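Pyruvate kinase (Cryptosporidium parvum, PDB 6P0Y) catalyses the last step of glycolysis, most likely the magnesium- and potassium-dependent transfer of a phosphate from phosphoenolpyruvate to ADP, giving pyruvate and ATP. Local coordinates at the adenosine-5'-diphosphate site. Sequence-based numbering; all coordinates share one arbitrary frame.

The adenosine-5'-diphosphate site. Residues 51-54, 74, 76, 79-80, 116, 170, 362-363, 366-367. With ADP (adenosine-5'-diphosphate), chain B; MG (magnesium ion), chain C.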
loop_
_atom_site.group_PDB
_atom_site.type_symbol
_atom_site.label_atom_id
_atom_site.label_comp_id
_atom_site.label_asym_id
_atom_site.label_seq_id
_atom_site.Cartn_x
_atom_site.Cartn_y
_atom_site.Cartn_z
ATOM N N THR A 51 23.352 23.300 -26.469
ATOM C CA THR A 51 23.175 23.939 -27.798
ATOM C C THR A 51 24.518 24.550 -28.203
ATOM O O THR A 51 25.014 25.412 -27.452
ATOM C CB THR A 51 22.047 24.978 -27.782
ATOM O OG1 THR A 51 20.839 24.327 -27.384
ATOM C CG2 THR A 51 21.845 25.644 -29.125
ATOM N N ILE A 52 25.086 24.092 -29.321
ATOM C CA ILE A 52 26.418 24.532 -29.831
ATOM C C ILE A 52 26.207 25.751 -30.731
ATOM O O ILE A 52 25.325 25.695 -31.609
ATOM C CB ILE A 52 27.146 23.384 -30.561
ATOM C CG1 ILE A 52 27.169 22.100 -29.725
ATOM C CG2 ILE A 52 28.549 23.804 -30.974
ATOM C CD1 ILE A 52 27.634 22.298 -28.298
ATOM N N GLY A 53 26.986 26.810 -30.499
ATOM C CA GLY A 53 26.950 28.065 -31.272
ATOM C C GLY A 53 28.273 28.821 -31.175
ATOM O O GLY A 53 29.268 28.277 -30.698
ATOM N N PRO A 54 28.319 30.096 -31.629
ATOM C CA PRO A 54 29.543 30.903 -31.591
ATOM C C PRO A 54 30.343 30.876 -30.275
ATOM O O PRO A 54 31.559 30.840 -30.347
ATOM C CB PRO A 54 28.999 32.316 -31.849
ATOM C CG PRO A 54 27.820 32.086 -32.771
ATOM C CD PRO A 54 27.192 30.810 -32.254
ATOM N N ARG A 74 23.656 19.815 -29.465
ATOM C CA ARG A 74 22.448 20.205 -30.241
ATOM C C ARG A 74 22.846 21.207 -31.329
ATOM O O ARG A 74 23.439 22.256 -30.988
ATOM C CB ARG A 74 21.375 20.795 -29.320
ATOM C CG ARG A 74 20.130 21.297 -30.038
ATOM C CD ARG A 74 18.999 21.556 -29.061
ATOM N NE ARG A 74 17.883 22.286 -29.648
ATOM C CZ ARG A 74 17.786 23.612 -29.723
ATOM N NH1 ARG A 74 18.749 24.394 -29.259
ATOM N NH2 ARG A 74 16.717 24.158 -30.278
ATOM N N ASN A 76 20.936 23.495 -33.760
ATOM C CA ASN A 76 19.655 24.169 -34.083
ATOM C C ASN A 76 19.751 24.675 -35.525
ATOM O O ASN A 76 20.413 25.706 -35.740
ATOM C CB ASN A 76 19.354 25.273 -33.066
ATOM C CG ASN A 76 17.987 25.889 -33.249
ATOM O OD1 ASN A 76 17.250 25.511 -34.156
ATOM N ND2 ASN A 76 17.638 26.831 -32.389
ATOM N N HIS A 79 19.339 28.150 -37.199
ATOM C CA HIS A 79 20.534 29.035 -37.245
ATOM C C HIS A 79 21.655 28.351 -38.031
ATOM O O HIS A 79 21.522 27.150 -38.336
ATOM C CB HIS A 79 20.979 29.390 -35.822
ATOM C CG HIS A 79 19.910 30.036 -35.009
ATOM N ND1 HIS A 79 19.580 31.366 -35.161
ATOM C CD2 HIS A 79 19.097 29.547 -34.048
ATOM C CE1 HIS A 79 18.614 31.674 -34.321
ATOM N NE2 HIS A 79 18.297 30.575 -33.629
ATOM N N GLY A 80 22.717 29.102 -38.337
ATOM C CA GLY A 80 23.890 28.622 -39.090
ATOM C C GLY A 80 23.581 28.453 -40.566
ATOM O O GLY A 80 22.412 28.647 -40.954
ATOM N N ARG A 116 10.033 33.725 -37.953
ATOM C CA ARG A 116 11.198 34.470 -37.402
ATOM C C ARG A 116 11.051 35.971 -37.672
ATOM O O ARG A 116 10.563 36.325 -38.763
ATOM C CB ARG A 116 12.491 33.985 -38.062
ATOM C CG ARG A 116 12.954 32.619 -37.593
ATOM C CD ARG A 116 13.738 32.699 -36.300
ATOM N NE ARG A 116 13.989 31.374 -35.758
ATOM C CZ ARG A 116 14.499 31.123 -34.558
ATOM N NH1 ARG A 116 14.839 32.112 -33.752
ATOM N NH2 ARG A 116 14.680 29.875 -34.172
ATOM N N ASP A 170 10.701 33.489 -27.681
ATOM C CA ASP A 170 10.219 32.424 -26.755
ATOM C C ASP A 170 9.107 32.983 -25.855
ATOM O O ASP A 170 9.036 32.575 -24.675
ATOM C CB ASP A 170 11.377 31.823 -25.953
ATOM C CG ASP A 170 12.441 31.162 -26.817
ATOM O OD1 ASP A 170 13.330 31.887 -27.307
ATOM O OD2 ASP A 170 12.365 29.927 -27.004
ATOM N N SER A 362 20.551 26.486 -23.873
ATOM C CA SER A 362 20.294 27.132 -25.184
ATOM C C SER A 362 21.241 28.327 -25.345
ATOM O O SER A 362 22.400 28.097 -25.736
ATOM C CB SER A 362 18.844 27.510 -25.304
ATOM O OG SER A 362 18.033 26.347 -25.390
ATOM N N GLY A 363 20.786 29.539 -25.014
ATOM C CA GLY A 363 21.600 30.770 -25.054
ATOM C C GLY A 363 22.807 30.694 -24.131
ATOM O O GLY A 363 23.847 31.291 -24.476
ATOM N N ALA A 366 25.152 28.629 -26.351
ATOM C CA ALA A 366 25.147 28.915 -27.807
ATOM C C ALA A 366 25.705 30.315 -28.097
ATOM O O ALA A 366 26.523 30.436 -29.031
ATOM C CB ALA A 366 23.754 28.750 -28.362
ATOM N N ASN A 367 25.260 31.335 -27.356
ATOM C CA ASN A 367 25.782 32.724 -27.472
ATOM C C ASN A 367 25.708 33.404 -26.096
ATOM O O ASN A 367 24.923 34.353 -25.935
ATOM C CB ASN A 367 25.086 33.505 -28.596
ATOM C CG ASN A 367 23.617 33.783 -28.348
ATOM O OD1 ASN A 367 22.941 33.033 -27.648
ATOM N ND2 ASN A 367 23.114 34.862 -28.922
HETATM P PB ADP B . 16.254 29.978 -30.644
HETATM O O1B ADP B . 16.211 30.532 -32.057
HETATM O O2B ADP B . 16.629 31.137 -29.697
HETATM O O3B ADP B . 15.003 29.282 -30.216
HETATM P PA ADP B . 18.280 28.311 -29.434
HETATM O O1A ADP B . 19.370 27.469 -30.059
HETATM O O2A ADP B . 17.362 27.640 -28.484
HETATM O O3A ADP B . 17.470 28.950 -30.642
HETATM O "O5'" ADP B . 18.914 29.644 -28.794
HETATM C "C5'" ADP B . 20.305 29.970 -28.588
HETATM C "C4'" ADP B . 20.688 31.216 -29.353
HETATM O "O4'" ADP B . 22.087 31.141 -29.712
HETATM C "C3'" ADP B . 19.931 31.476 -30.656
HETATM O "O3'" ADP B . 18.821 32.338 -30.438
HETATM C "C2'" ADP B . 20.980 32.170 -31.527
HETATM O "O2'" ADP B . 21.024 33.569 -31.266
HETATM C "C1'" ADP B . 22.266 31.471 -31.076
HETATM N N9 ADP B . 22.586 30.248 -31.811
HETATM C C8 ADP B . 22.150 28.976 -31.543
HETATM N N7 ADP B . 22.594 28.070 -32.381
HETATM C C5 ADP B . 23.378 28.796 -33.265
HETATM C C6 ADP B . 24.128 28.422 -34.401
HETATM N N6 ADP B . 24.249 27.163 -34.835
HETATM N N1 ADP B . 24.775 29.397 -35.076
HETATM C C2 ADP B . 24.681 30.657 -34.634
HETATM N N3 ADP B . 24.016 31.127 -33.573
HETATM C C4 ADP B . 23.381 30.141 -32.927
HETATM MG MG MG C . 15.134 28.263 -27.959
HETATM O O HOH W 1 14.934 26.268 -29.545
HETATM O O HOH W 2 15.924 29.724 -26.325
HETATM O O HOH W 3 22.992 25.440 -32.745
#
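Three N-H groups converge on O1B, a beta-phosphate oxygen of ADP, in the nucleotide pocket of pyruvate kinase. Arg116, bent at chi2 (-83°), comes end-on: NH1 and NH2 both donate to this one oxygen, NH2 at 2.7 Å from O1B, a salt bridge in the guanidinium plane. His79 adds a nearly straight bond in its ring plane, NE2 to O1B 2.6 Å; the phosphate charge may favour a protonated imidazole, Arg116 would oppose it, and the protonation state is not seen. Histidine suits this place because it also serves the base: its ring stacks on adenine's five-membered ring, planes 25° apart, and its CB lies over the six-membered ring. On the opposite face lies Pro54 CD, from a compact, apolar ring whose C-H groups suit an aromatic base. On the alpha-phosphate, O1A accepts from Asn76 ND2 at 3.0 Å, in the amide plane, where the neutral amide gives a well-directed N-H (171° at H), and from Arg74 NH1. Long, cationic Arg74 adds charge as well as a bond, reaching there on an extended chain; Thr51 OG1 steadies NH1 at 2.8 Å. The magnesium bridges the phosphates through O2A and O3B, with two waters also bound; further ligands may be unseen. Asp170 OD2, 3.4 Å from MG, is not a direct ligand but may balance its charge. One water reads the adenine edge, bonding N7, N6, Ile52 O and Asn76 N, its oxygen 2.7 Å from ADP N7.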